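Local coordinates for polyporopepsin (Irpex lacteus, PDB 1WKR), which cleaves peptide bonds with broad specificity and clots milk, as a pepsin-like aspartic endopeptidase of the peptidase A1 family, at residues Pro85-Gly90 and Thr129-Ser134; Leu256-Gly261 and Phe265-Asn270; Ala226-Ala231 and Val289-Gly294; Val12-Asn17 and Asn308-Leu313. All blocks are in the same frame, centred on the assembly; numbering follows the deposited sequence.

Contact 1 of 4, residues Pro85-Gly90 and Thr129-Ser134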
loop_
_atom_site.group_PDB
_atom_site.type_symbol
_atom_site.label_atom_id
_atom_site.label_comp_id
_atom_site.label_asym_id
_atom_site.label_seq_id
_atom_site.Cartn_x
_atom_site.Cartn_y
_atom_site.Cartn_z
ATOM N N PRO A 85 8.025 22.212 5.491
ATOM C CA PRO A 85 8.704 23.169 4.596
ATOM C C PRO A 85 9.912 22.343 3.877
ATOM O O PRO A 85 10.500 21.502 4.554
ATOM C CB PRO A 85 9.254 24.261 5.572
ATOM C CG PRO A 85 9.104 23.768 6.990
ATOM C CD PRO A 85 8.257 22.531 6.950
ATOM N N LYS A 86 10.139 22.568 2.713
ATOM C CA LYS A 86 11.215 22.080 1.998
ATOM C C LYS A 86 11.238 20.554 1.803
ATOM O O LYS A 86 12.293 19.947 1.779
ATOM C CB LYS A 86 12.529 22.624 2.540
ATOM C CG LYS A 86 12.678 24.181 2.528
ATOM C CD LYS A 86 14.219 24.642 2.570
ATOM C CE LYS A 86 14.866 23.977 1.328
ATOM N NZ LYS A 86 16.347 24.774 1.056
ATOM N N GLN A 87 10.061 19.992 1.709
ATOM C CA GLN A 87 9.950 18.593 1.243
ATOM C C GLN A 87 10.426 18.465 -0.203
ATOM O O GLN A 87 9.999 19.259 -1.044
ATOM C CB GLN A 87 8.486 18.154 1.344
ATOM C CG GLN A 87 8.270 16.714 0.795
ATOM C CD GLN A 87 8.997 15.660 1.576
ATOM O OE1 GLN A 87 8.879 15.643 2.828
ATOM N NE2 GLN A 87 9.715 14.757 0.924
ATOM N N SER A 88 11.300 17.520 -0.476
ATOM C CA SER A 88 11.715 17.253 -1.863
ATOM C C SER A 88 10.593 16.423 -2.506
ATOM O O SER A 88 10.212 15.353 -1.969
ATOM C CB SER A 88 13.010 16.566 -1.847
ATOM O OG SER A 88 13.463 16.374 -3.199
ATOM N N ILE A 89 10.108 16.881 -3.643
ATOM C CA ILE A 89 9.041 16.229 -4.428
ATOM C C ILE A 89 9.455 16.099 -5.863
ATOM O O ILE A 89 10.191 16.960 -6.432
ATOM C CB ILE A 89 7.704 17.001 -4.318
ATOM C CG1 ILE A 89 7.808 18.446 -4.887
ATOM C CG2 ILE A 89 7.246 17.033 -2.857
ATOM C CD1 ILE A 89 6.497 19.079 -5.055
ATOM N N GLY A 90 8.932 15.120 -6.551
ATOM C CA GLY A 90 9.008 15.022 -8.007
ATOM C C GLY A 90 7.817 15.664 -8.675
ATOM O O GLY A 90 6.713 15.726 -8.152
ATOM N N THR A 129 7.473 11.294 6.069
ATOM C CA THR A 129 7.488 10.845 7.454
ATOM C C THR A 129 8.823 11.222 8.124
ATOM O O THR A 129 8.847 11.725 9.245
ATOM C CB THR A 129 7.308 9.315 7.514
ATOM O OG1 THR A 129 6.259 8.963 6.576
ATOM C CG2 THR A 129 6.904 8.877 8.894
ATOM N N ASP A 130 9.945 10.978 7.420
ATOM C CA ASP A 130 11.252 11.349 7.931
ATOM C C ASP A 130 11.339 12.844 8.244
ATOM O O ASP A 130 11.876 13.207 9.285
ATOM C CB ASP A 130 12.340 11.030 6.871
ATOM C CG ASP A 130 12.599 9.610 6.697
ATOM O OD1 ASP A 130 12.355 8.792 7.589
ATOM O OD2 ASP A 130 13.137 9.269 5.579
ATOM N N ASN A 131 10.836 13.695 7.354
ATOM C CA ASN A 131 10.897 15.129 7.576
ATOM C C ASN A 131 10.010 15.592 8.693
ATOM O O ASN A 131 10.396 16.474 9.505
ATOM C CB ASN A 131 10.594 15.899 6.290
ATOM C CG ASN A 131 11.733 15.849 5.306
ATOM O OD1 ASN A 131 12.909 15.840 5.675
ATOM N ND2 ASN A 131 11.393 15.818 4.009
ATOM N N LEU A 132 8.785 15.085 8.800
ATOM C CA LEU A 132 7.906 15.398 9.916
ATOM C C LEU A 132 8.632 15.080 11.233
ATOM O O LEU A 132 8.461 15.836 12.213
ATOM C CB LEU A 132 6.626 14.572 9.849
ATOM C CG LEU A 132 5.634 15.130 8.788
ATOM C CD1 LEU A 132 4.532 14.066 8.580
ATOM C CD2 LEU A 132 5.014 16.441 9.235
ATOM N N PHE A 133 9.368 13.981 11.295
ATOM C CA PHE A 133 10.075 13.651 12.516
ATOM C C PHE A 133 11.303 14.496 12.708
ATOM O O PHE A 133 11.508 15.052 13.823
ATOM C CB PHE A 133 10.445 12.170 12.494
ATOM C CG PHE A 133 11.232 11.843 13.741
ATOM C CD1 PHE A 133 10.586 11.862 14.993
ATOM C CD2 PHE A 133 12.625 11.606 13.690
ATOM C CE1 PHE A 133 11.359 11.701 16.182
ATOM C CE2 PHE A 133 13.329 11.396 14.893
ATOM C CZ PHE A 133 12.702 11.460 16.086
ATOM N N SER A 134 12.161 14.689 11.709
ATOM C CA SER A 134 13.437 15.419 11.953
ATOM C C SER A 134 13.137 16.889 12.194
ATOM O O SER A 134 13.983 17.533 12.897
ATOM C CB SER A 134 14.380 15.231 10.748
ATOM O OG SER A 134 13.844 15.810 9.605
HETATM O O HOH W 1 12.787 15.678 1.416
#

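Contact 2 of 4, residues Leu256-Gly261 and Phe265-Asn270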
loop_
_atom_site.group_PDB
_atom_site.type_symbol
_atom_site.label_atom_id
_atom_site.label_comp_id
_atom_site.label_asym_id
_atom_site.label_seq_id
_atom_site.Cartn_x
_atom_site.Cartn_y
_atom_site.Cartn_z
ATOM N N LEU A 256 -7.679 -17.814 4.800
ATOM C CA LEU A 256 -6.233 -17.860 4.747
ATOM C C LEU A 256 -5.675 -17.380 6.074
ATOM O O LEU A 256 -6.133 -16.356 6.634
ATOM C CB LEU A 256 -5.673 -16.965 3.655
ATOM C CG LEU A 256 -5.863 -17.430 2.258
ATOM C CD1 LEU A 256 -5.592 -16.335 1.205
ATOM C CD2 LEU A 256 -4.979 -18.663 1.940
ATOM N N PHE A 257 -4.744 -18.122 6.625
ATOM C CA PHE A 257 -4.144 -17.788 7.924
ATOM C C PHE A 257 -2.726 -17.357 7.706
ATOM O O PHE A 257 -1.914 -18.183 7.188
ATOM C CB PHE A 257 -4.224 -18.989 8.882
ATOM C CG PHE A 257 -5.648 -19.410 9.199
ATOM C CD1 PHE A 257 -6.321 -18.844 10.256
ATOM C CD2 PHE A 257 -6.295 -20.404 8.468
ATOM C CE1 PHE A 257 -7.599 -19.258 10.592
ATOM C CE2 PHE A 257 -7.608 -20.787 8.800
ATOM C CZ PHE A 257 -8.236 -20.195 9.885
ATOM N N PHE A 258 -2.405 -16.139 8.049
ATOM C CA PHE A 258 -1.045 -15.565 7.877
ATOM C C PHE A 258 -0.397 -15.622 9.259
ATOM O O PHE A 258 -0.921 -15.109 10.249
ATOM C CB PHE A 258 -1.169 -14.091 7.466
ATOM C CG PHE A 258 -1.682 -13.929 6.045
ATOM C CD1 PHE A 258 -3.025 -14.184 5.705
ATOM C CD2 PHE A 258 -0.851 -13.421 5.051
ATOM C CE1 PHE A 258 -3.469 -14.003 4.417
ATOM C CE2 PHE A 258 -1.301 -13.248 3.769
ATOM C CZ PHE A 258 -2.627 -13.545 3.438
ATOM N N THR A 259 0.786 -16.195 9.326
ATOM C CA THR A 259 1.565 -16.212 10.592
ATOM C C THR A 259 2.610 -15.139 10.478
ATOM O O THR A 259 3.480 -15.200 9.620
ATOM C CB THR A 259 2.206 -17.541 10.831
ATOM O OG1 THR A 259 1.191 -18.576 10.905
ATOM C CG2 THR A 259 3.003 -17.556 12.166
ATOM N N ILE A 260 2.476 -14.130 11.364
ATOM C CA ILE A 260 3.370 -12.930 11.355
ATOM C C ILE A 260 3.679 -12.598 12.791
ATOM O O ILE A 260 2.792 -12.461 13.638
ATOM C CB ILE A 260 2.632 -11.722 10.721
ATOM C CG1 ILE A 260 2.191 -12.033 9.296
ATOM C CG2 ILE A 260 3.526 -10.484 10.806
ATOM C CD1 ILE A 260 1.246 -10.979 8.700
ATOM N N GLY A 261 4.975 -12.485 13.127
ATOM C CA GLY A 261 5.347 -12.108 14.483
ATOM C C GLY A 261 4.889 -13.101 15.547
ATOM O O GLY A 261 4.673 -12.665 16.687
ATOM N N PHE A 265 -3.101 -14.194 11.801
ATOM C CA PHE A 265 -4.045 -13.206 11.233
ATOM C C PHE A 265 -4.922 -13.911 10.245
ATOM O O PHE A 265 -4.394 -14.557 9.279
ATOM C CB PHE A 265 -3.268 -12.065 10.611
ATOM C CG PHE A 265 -2.500 -11.253 11.654
ATOM C CD1 PHE A 265 -3.139 -10.256 12.344
ATOM C CD2 PHE A 265 -1.199 -11.630 11.998
ATOM C CE1 PHE A 265 -2.454 -9.530 13.339
ATOM C CE2 PHE A 265 -0.555 -10.921 13.001
ATOM C CZ PHE A 265 -1.169 -9.871 13.665
ATOM N N GLU A 266 -6.229 -13.834 10.386
ATOM C CA GLU A 266 -7.170 -14.608 9.592
ATOM C C GLU A 266 -7.829 -13.749 8.536
ATOM O O GLU A 266 -8.636 -12.833 8.865
ATOM C CB GLU A 266 -8.193 -15.208 10.521
ATOM C CG GLU A 266 -9.206 -16.095 9.749
ATOM C CD GLU A 266 -10.201 -16.789 10.581
ATOM O OE1 GLU A 266 -10.110 -16.802 11.887
ATOM O OE2 GLU A 266 -11.115 -17.439 10.038
ATOM N N LEU A 267 -7.475 -13.971 7.283
ATOM C CA LEU A 267 -8.118 -13.312 6.126
ATOM C C LEU A 267 -9.296 -14.215 5.702
ATOM O O LEU A 267 -9.133 -15.306 5.113
ATOM C CB LEU A 267 -7.097 -13.136 5.005
ATOM C CG LEU A 267 -7.552 -12.232 3.862
ATOM C CD1 LEU A 267 -7.562 -10.750 4.275
ATOM C CD2 LEU A 267 -6.653 -12.422 2.642
ATOM N N THR A 268 -10.495 -13.771 6.055
ATOM C CA THR A 268 -11.673 -14.661 5.904
ATOM C C THR A 268 -12.056 -14.827 4.456
ATOM O O THR A 268 -11.560 -14.132 3.556
ATOM C CB THR A 268 -12.873 -14.061 6.673
ATOM O OG1 THR A 268 -13.169 -12.776 6.058
ATOM C CG2 THR A 268 -12.596 -13.865 8.165
ATOM N N ALA A 269 -12.984 -15.773 4.227
ATOM C CA ALA A 269 -13.523 -15.966 2.882
ATOM C C ALA A 269 -14.028 -14.668 2.299
ATOM O O ALA A 269 -13.674 -14.320 1.132
ATOM C CB ALA A 269 -14.655 -16.998 2.920
ATOM N N ASN A 270 -14.798 -13.882 3.036
ATOM C CA ASN A 270 -15.338 -12.672 2.453
ATOM C C ASN A 270 -14.207 -11.657 2.119
ATOM O O ASN A 270 -14.286 -10.904 1.133
ATOM C CB ASN A 270 -16.354 -11.999 3.383
ATOM C CG ASN A 270 -17.086 -10.876 2.689
ATOM O OD1 ASN A 270 -16.841 -9.699 2.920
ATOM N ND2 ASN A 270 -18.082 -11.262 1.858
#

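Contact 3 of 4, residues Ala226-Ala231 and Val289-Gly294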
loop_
_atom_site.group_PDB
_atom_site.type_symbol
_atom_site.label_atom_id
_atom_site.label_comp_id
_atom_site.label_asym_id
_atom_site.label_seq_id
_atom_site.Cartn_x
_atom_site.Cartn_y
_atom_site.Cartn_z
ATOM N N ALA A 226 -0.488 -21.292 -7.464
ATOM C CA ALA A 226 -1.009 -22.573 -7.958
ATOM C C ALA A 226 -1.600 -23.363 -6.875
ATOM O O ALA A 226 -2.651 -24.011 -7.052
ATOM C CB ALA A 226 0.175 -23.318 -8.631
ATOM N N LYS A 227 -0.998 -23.404 -5.684
ATOM C CA LYS A 227 -1.565 -24.166 -4.527
ATOM C C LYS A 227 -2.910 -23.571 -4.130
ATOM O O LYS A 227 -3.856 -24.319 -3.771
ATOM C CB LYS A 227 -0.634 -24.136 -3.329
ATOM C CG LYS A 227 0.629 -24.996 -3.603
ATOM C CD LYS A 227 1.573 -24.920 -2.347
ATOM C CE LYS A 227 2.901 -25.569 -2.773
ATOM N NZ LYS A 227 3.844 -25.508 -1.610
ATOM N N TYR A 228 -3.017 -22.234 -4.131
ATOM C CA TYR A 228 -4.282 -21.573 -3.753
ATOM C C TYR A 228 -5.391 -21.862 -4.775
ATOM O O TYR A 228 -6.550 -22.115 -4.384
ATOM C CB TYR A 228 -3.993 -20.097 -3.660
ATOM C CG TYR A 228 -5.203 -19.251 -3.308
ATOM C CD1 TYR A 228 -5.701 -19.261 -1.996
ATOM C CD2 TYR A 228 -5.879 -18.500 -4.260
ATOM C CE1 TYR A 228 -6.811 -18.471 -1.635
ATOM C CE2 TYR A 228 -6.986 -17.722 -3.896
ATOM C CZ TYR A 228 -7.411 -17.696 -2.629
ATOM O OH TYR A 228 -8.518 -16.923 -2.325
ATOM N N LYS A 229 -5.059 -21.799 -6.057
ATOM C CA LYS A 229 -6.064 -22.131 -7.080
ATOM C C LYS A 229 -6.491 -23.545 -6.907
ATOM O O LYS A 229 -7.737 -23.852 -6.970
ATOM C CB LYS A 229 -5.418 -22.012 -8.479
ATOM C CG LYS A 229 -5.336 -20.844 -9.007
ATOM C CD LYS A 229 -4.853 -20.786 -10.474
ATOM C CE LYS A 229 -5.929 -21.181 -11.486
ATOM N NZ LYS A 229 -5.534 -21.098 -12.961
ATOM N N LYS A 230 -5.619 -24.515 -6.628
ATOM C CA LYS A 230 -6.020 -25.902 -6.430
ATOM C C LYS A 230 -6.889 -25.996 -5.233
ATOM O O LYS A 230 -7.931 -26.725 -5.266
ATOM C CB LYS A 230 -4.713 -26.757 -6.268
ATOM C CG LYS A 230 -4.992 -28.216 -6.028
ATOM C CD LYS A 230 -3.612 -28.967 -5.714
ATOM C CE LYS A 230 -3.997 -30.411 -5.246
ATOM N NZ LYS A 230 -2.728 -31.299 -5.027
ATOM N N ALA A 231 -6.552 -25.375 -4.102
ATOM C CA ALA A 231 -7.248 -25.569 -2.814
ATOM C C ALA A 231 -8.642 -24.953 -2.902
ATOM O O ALA A 231 -9.593 -25.547 -2.260
ATOM C CB ALA A 231 -6.465 -24.856 -1.730
ATOM N N VAL A 289 -18.467 -14.202 -8.024
ATOM C CA VAL A 289 -17.398 -14.110 -6.989
ATOM C C VAL A 289 -16.004 -14.090 -7.658
ATOM O O VAL A 289 -15.607 -15.082 -8.275
ATOM C CB VAL A 289 -17.482 -15.318 -6.068
ATOM C CG1 VAL A 289 -16.341 -15.250 -5.036
ATOM C CG2 VAL A 289 -18.823 -15.272 -5.321
ATOM N N TYR A 290 -15.282 -12.985 -7.472
ATOM C CA TYR A 290 -13.918 -12.854 -7.993
ATOM C C TYR A 290 -12.984 -12.674 -6.807
ATOM O O TYR A 290 -13.314 -12.009 -5.803
ATOM C CB TYR A 290 -13.775 -11.620 -8.950
ATOM C CG TYR A 290 -14.764 -11.711 -10.079
ATOM C CD1 TYR A 290 -14.585 -12.541 -11.129
ATOM C CD2 TYR A 290 -15.903 -10.910 -10.058
ATOM C CE1 TYR A 290 -15.537 -12.653 -12.224
ATOM C CE2 TYR A 290 -16.828 -10.956 -11.147
ATOM C CZ TYR A 290 -16.557 -11.803 -12.110
ATOM O OH TYR A 290 -17.570 -11.847 -13.181
ATOM N N LEU A 291 -11.807 -13.247 -6.868
ATOM C CA LEU A 291 -10.857 -13.277 -5.764
ATOM C C LEU A 291 -9.815 -12.222 -5.877
ATOM O O LEU A 291 -9.351 -11.866 -6.985
ATOM C CB LEU A 291 -10.224 -14.633 -5.614
ATOM C CG LEU A 291 -11.176 -15.837 -5.558
ATOM C CD1 LEU A 291 -10.424 -17.120 -5.325
ATOM C CD2 LEU A 291 -12.251 -15.596 -4.491
ATOM N N ILE A 292 -9.359 -11.718 -4.716
ATOM C CA ILE A 292 -8.317 -10.678 -4.682
ATOM C C ILE A 292 -6.945 -11.217 -4.345
ATOM O O ILE A 292 -6.012 -10.433 -4.241
ATOM C CB ILE A 292 -8.734 -9.443 -3.826
ATOM C CG1 ILE A 292 -9.147 -9.798 -2.374
ATOM C CG2 ILE A 292 -9.872 -8.718 -4.530
ATOM C CD1 ILE A 292 -8.033 -10.403 -1.556
ATOM N N VAL A 293 -6.816 -12.521 -4.212
ATOM C CA VAL A 293 -5.505 -13.180 -4.139
ATOM C C VAL A 293 -5.012 -13.374 -5.532
ATOM O O VAL A 293 -5.726 -14.010 -6.359
ATOM C CB VAL A 293 -5.591 -14.507 -3.347
ATOM C CG1 VAL A 293 -4.241 -15.224 -3.382
ATOM C CG2 VAL A 293 -6.021 -14.223 -1.925
ATOM N N GLY A 294 -3.860 -12.841 -5.864
ATOM C CA GLY A 294 -3.281 -12.896 -7.209
ATOM C C GLY A 294 -1.905 -13.416 -7.271
ATOM O O GLY A 294 -1.282 -13.665 -6.219
#

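Contact 4 of 4, residues Val12-Asn17 and Asn308-Leu313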
loop_
_atom_site.group_PDB
_atom_site.type_symbol
_atom_site.label_atom_id
_atom_site.label_comp_id
_atom_site.label_asym_id
_atom_site.label_seq_id
_atom_site.Cartn_x
_atom_site.Cartn_y
_atom_site.Cartn_z
ATOM N N VAL A 12 -8.992 0.391 -6.098
ATOM C CA VAL A 12 -7.666 -0.125 -6.482
ATOM C C VAL A 12 -6.552 0.517 -5.686
ATOM O O VAL A 12 -5.408 0.035 -5.687
ATOM C CB VAL A 12 -7.419 -0.033 -8.001
ATOM C CG1 VAL A 12 -8.480 -0.903 -8.761
ATOM C CG2 VAL A 12 -7.463 1.382 -8.541
ATOM N N ASP A 13 -6.821 1.666 -5.075
ATOM C CA ASP A 13 -5.806 2.398 -4.284
ATOM C C ASP A 13 -6.527 3.257 -3.290
ATOM O O ASP A 13 -7.765 3.395 -3.369
ATOM C CB ASP A 13 -4.874 3.225 -5.219
ATOM C CG ASP A 13 -5.654 4.178 -6.095
ATOM O OD1 ASP A 13 -6.349 5.028 -5.610
ATOM O OD2 ASP A 13 -5.446 4.060 -7.371
ATOM N N TYR A 14 -5.780 3.826 -2.347
ATOM C CA TYR A 14 -6.266 4.902 -1.478
ATOM C C TYR A 14 -5.515 6.182 -1.824
ATOM O O TYR A 14 -4.323 6.139 -2.171
ATOM C CB TYR A 14 -5.948 4.596 0.020
ATOM C CG TYR A 14 -7.096 3.912 0.736
ATOM C CD1 TYR A 14 -7.270 2.513 0.650
ATOM C CD2 TYR A 14 -7.962 4.639 1.536
ATOM C CE1 TYR A 14 -8.340 1.888 1.340
ATOM C CE2 TYR A 14 -8.974 4.028 2.241
ATOM C CZ TYR A 14 -9.141 2.651 2.159
ATOM O OH TYR A 14 -10.146 2.036 2.865
ATOM N N VAL A 15 -6.222 7.317 -1.676
ATOM C CA VAL A 15 -5.609 8.621 -1.847
ATOM C C VAL A 15 -5.822 9.456 -0.632
ATOM O O VAL A 15 -6.699 9.254 0.205
ATOM C CB VAL A 15 -6.205 9.374 -3.050
ATOM C CG1 VAL A 15 -5.743 8.684 -4.336
ATOM C CG2 VAL A 15 -7.734 9.485 -2.985
ATOM N N VAL A 16 -4.949 10.471 -0.486
ATOM C CA VAL A 16 -5.099 11.526 0.507
ATOM C C VAL A 16 -4.934 12.844 -0.232
ATOM O O VAL A 16 -4.204 12.985 -1.190
ATOM C CB VAL A 16 -4.088 11.448 1.677
ATOM C CG1 VAL A 16 -4.338 10.256 2.556
ATOM C CG2 VAL A 16 -2.653 11.398 1.143
ATOM N N ASN A 17 -5.648 13.870 0.269
ATOM C CA ASN A 17 -5.403 15.259 -0.140
ATOM C C ASN A 17 -4.161 15.765 0.465
ATOM O O ASN A 17 -3.877 15.652 1.672
ATOM C CB ASN A 17 -6.613 16.163 0.334
ATOM C CG ASN A 17 -7.785 15.867 -0.516
ATOM O OD1 ASN A 17 -8.953 16.057 0.116
ATOM N ND2 ASN A 17 -7.723 15.514 -1.658
ATOM N N ASN A 308 1.456 -8.112 0.651
ATOM C CA ASN A 308 0.190 -7.929 1.387
ATOM C C ASN A 308 -0.306 -6.536 1.003
ATOM O O ASN A 308 0.209 -5.514 1.491
ATOM C CB ASN A 308 0.390 -8.061 2.891
ATOM C CG ASN A 308 0.853 -9.423 3.338
ATOM O OD1 ASN A 308 0.854 -10.406 2.594
ATOM N ND2 ASN A 308 1.262 -9.512 4.612
ATOM N N GLY A 309 -1.291 -6.488 0.101
ATOM C CA GLY A 309 -1.754 -5.238 -0.501
ATOM C C GLY A 309 -2.930 -4.633 0.151
ATOM O O GLY A 309 -3.327 -4.988 1.267
ATOM N N LEU A 310 -3.491 -3.632 -0.540
ATOM C CA LEU A 310 -4.671 -2.890 -0.042
ATOM C C LEU A 310 -5.788 -3.801 0.384
ATOM O O LEU A 310 -6.410 -3.552 1.402
ATOM C CB LEU A 310 -5.131 -1.967 -1.220
ATOM C CG LEU A 310 -6.385 -1.140 -0.985
ATOM C CD1 LEU A 310 -6.331 0.068 -1.933
ATOM C CD2 LEU A 310 -7.659 -1.932 -1.258
ATOM N N THR A 311 -6.037 -4.894 -0.342
ATOM C CA THR A 311 -7.146 -5.777 -0.053
ATOM C C THR A 311 -6.906 -6.540 1.235
ATOM O O THR A 311 -7.875 -6.908 1.929
ATOM C CB THR A 311 -7.425 -6.725 -1.221
ATOM O OG1 THR A 311 -6.153 -7.331 -1.661
ATOM C CG2 THR A 311 -8.112 -6.026 -2.389
ATOM N N PHE A 312 -5.648 -6.787 1.614
ATOM C CA PHE A 312 -5.323 -7.349 2.911
ATOM C C PHE A 312 -5.477 -6.279 3.991
ATOM O O PHE A 312 -6.076 -6.536 5.073
ATOM C CB PHE A 312 -3.859 -7.864 2.846
ATOM C CG PHE A 312 -3.319 -8.420 4.159
ATOM C CD1 PHE A 312 -2.664 -7.596 5.065
ATOM C CD2 PHE A 312 -3.410 -9.766 4.463
ATOM C CE1 PHE A 312 -2.137 -8.093 6.236
ATOM C CE2 PHE A 312 -2.863 -10.263 5.664
ATOM C CZ PHE A 312 -2.257 -9.393 6.541
ATOM N N LEU A 313 -4.973 -5.074 3.737
ATOM C CA LEU A 313 -4.974 -4.004 4.725
ATOM C C LEU A 313 -6.325 -3.421 4.982
ATOM O O LEU A 313 -6.554 -2.755 5.990
ATOM C CB LEU A 313 -3.987 -2.930 4.285
ATOM C CG LEU A 313 -2.537 -3.419 4.210
ATOM C CD1 LEU A 313 -1.650 -2.405 3.516
ATOM C CD2 LEU A 313 -1.998 -3.740 5.596
#

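Contact 1 of 4, residues Pro85-Gly90 and Thr129-Ser134
The carboxamides of Gln87 and Asn131 meet between a strand and a short helix, their planes turned 53° against each other. Asn131 is the donor: its ND2 lies 2.8 Å from Gln87 OE1, and the bond is nearly straight at the hydrogen. OE1 lies in the amide plane of Asn131, but ND2 approaches OE1 from above the plane of the Gln87 carbonyl. Gln87 bends at chi2 (64°), which swings its amide out of line with the rest of the chain and brings OE1 to the helix. In the N-terminal half of this bilobal pepsin-like fold, the bond ties helix 128-134 to strand 82-96 just after that strand turns a corner at Pro85 and Lys86. The other end of the Gln87 amide is also engaged, since NE2 donates to Ser88 O at 3.0 Å and to Pro126 O. Cut back to alanine, Gln87 would lose OE1, and Asn131 ND2 would probably keep a water but no acceptor on the strand, its carboxamide less firmly fixed. Beside the direct bond runs a bridge through water 1, which accepts from Asn131 ND2 at 2.9 Å and from the backbone N of Ser88 at 3.0 Å.

Contact 2 of 4, residues Leu256-Gly261 and Phe265-Asn270
Four backbone hydrogen bonds join strand 256-260 to Phe265-Leu267 of strand 263-267, the two arms of an antiparallel beta hairpin. Phe258 and Phe265 form one hydrogen-bonded pair: Phe258 N gives to Phe265 O at 2.8 Å, almost straight, and Phe265 N returns the bond to Phe258 O, each donor in the carbonyl plane. Leu256 and Leu267 form the other, with Leu267 N 2.8 Å from Leu256 O and Leu256 N 2.9 Å from Leu267 O. Leu267 O also accepts from the side chain of Gln272. Phe257, in the non-hydrogen-bonded pair with Glu266, bonds by its backbone to Arg196 of strand 190-197. On the side of the sheet that carries Phe257 and Glu266, the glutamate has CG anti to the backbone N (chi1 -178°) and runs extended along the ring, Phe257 CE1 3.6 Å from Glu266 CD; OE2 bonds to Ser255 OG. On the other side Phe258 CE1 packs 3.8 Å from Leu267 CB, and Ile260 O lies at the Phe265 ring edge, in plane. With these backbone groups paired, burying the face of Leu256, Phe258, Phe265 and Leu267 probably costs few hydrogen bonds, while the Glu266 carboxylate keeps a hydroxyl partner.

Contact 3 of 4, residues Ala226-Ala231 and Val289-Gly294
Tyr228 brings one face of its ring down on Val293 and its hydroxyl end beside Leu291. CG1 of Val293 sits over that face, 3.9 Å from the Tyr228 ring centroid and 19° off the normal, a CH-pi contact displaced toward the rim. Val293 CB comes closer to the outer part of the ring, 3.5 Å from Tyr228 CE2, while CG2 lies 3.7 Å from Tyr228 OH. The two branches thus follow the CD2-CE2 side of the ring, CG1 near CD2 and CE2, CG2 near CZ and OH. With CG anti to the backbone N (chi1 179°), Tyr228 reaches inward from helix 222-232 to strand 289-295, joining helix and sheet within the C-terminal half of the pepsin-like fold. Leu291 runs at a slant to the tyrosine and touches with one methyl, CD1, which is 3.6 Å from Tyr228 OH and 3.8 Å from Tyr228 CE2. This hydroxyl, buried among apolar carbons, bonds to Gln272 OE1. A leucine in place of Tyr228 would probably cost Val293 the flat surface under its CG1 and leave Gln272 OE1 without its hydroxyl partner. Leu256 of the neighbouring hairpin packs against both Tyr228 and Val293, and Leu243 adds a further apolar neighbour to the tyrosine.

Contact 4 of 4, residues Val12-Asn17 and Asn308-Leu313
Leu310 points from the start of the short helix 310-313 at the chain segment where Asp13 leads into strand 14-20. Its CB starts toward that segment, and with CG anti to the backbone N (chi1 177°) the side chain continues straight across. Leu310 CG comes within 4.1 Å of Tyr14 CD1. From there Leu310 CD1 does most of the touching: it lies 3.4 Å from Asp13 CA, 3.5 Å from Asp13 C and 3.8 Å from Val12 C, so one methyl is pressed against the backbone of successive residues. The same CD1 meets Tyr14 CD1 at 3.7 Å, at the edge of the ring and near its plane; the two side chains cross at about a right angle. The CB of Asp13 leaves the backbone away from Leu310, and its OD1 is hydrogen-bonded to Gln10 NE2. Tyr14 OH is hydrogen-bonded to Asn157 OD1 and Glu148 N. The side chains of Leu310 and Asp13 lie about 8 Å from those of the catalytic Asp212 and Asp32 respectively, at the junction of the two pepsin-like lobes. Between 12-17 and 308-313 the contact is apolar, without a hydrogen bond; polar neighbours are bonded elsewhere, Val12 O to Thr216 OG1.

In the fold
The centre of contact 4 lies about 5 Å from that of the chain, joining the two halves beside the catalytic aspartates; contacts 2 and 3 sit farther out but are buried too. Both belong to the C-terminal half and touch through Leu256, whose CD1 packs on Tyr228 and Val293. Contact 2 also reaches contact 4, where the rings of Phe258 and Phe312 meet edge to face, and Ile292 of contact 3 packs on Thr311. Contact 1 stands apart on the opposite side of the centre from contacts 2 and 3, only partly buried. Its chemistry differs: amides and a water, against backbone pairing with apolar packing on one face in contact 2, and apolar packing alone in contacts 3 and 4.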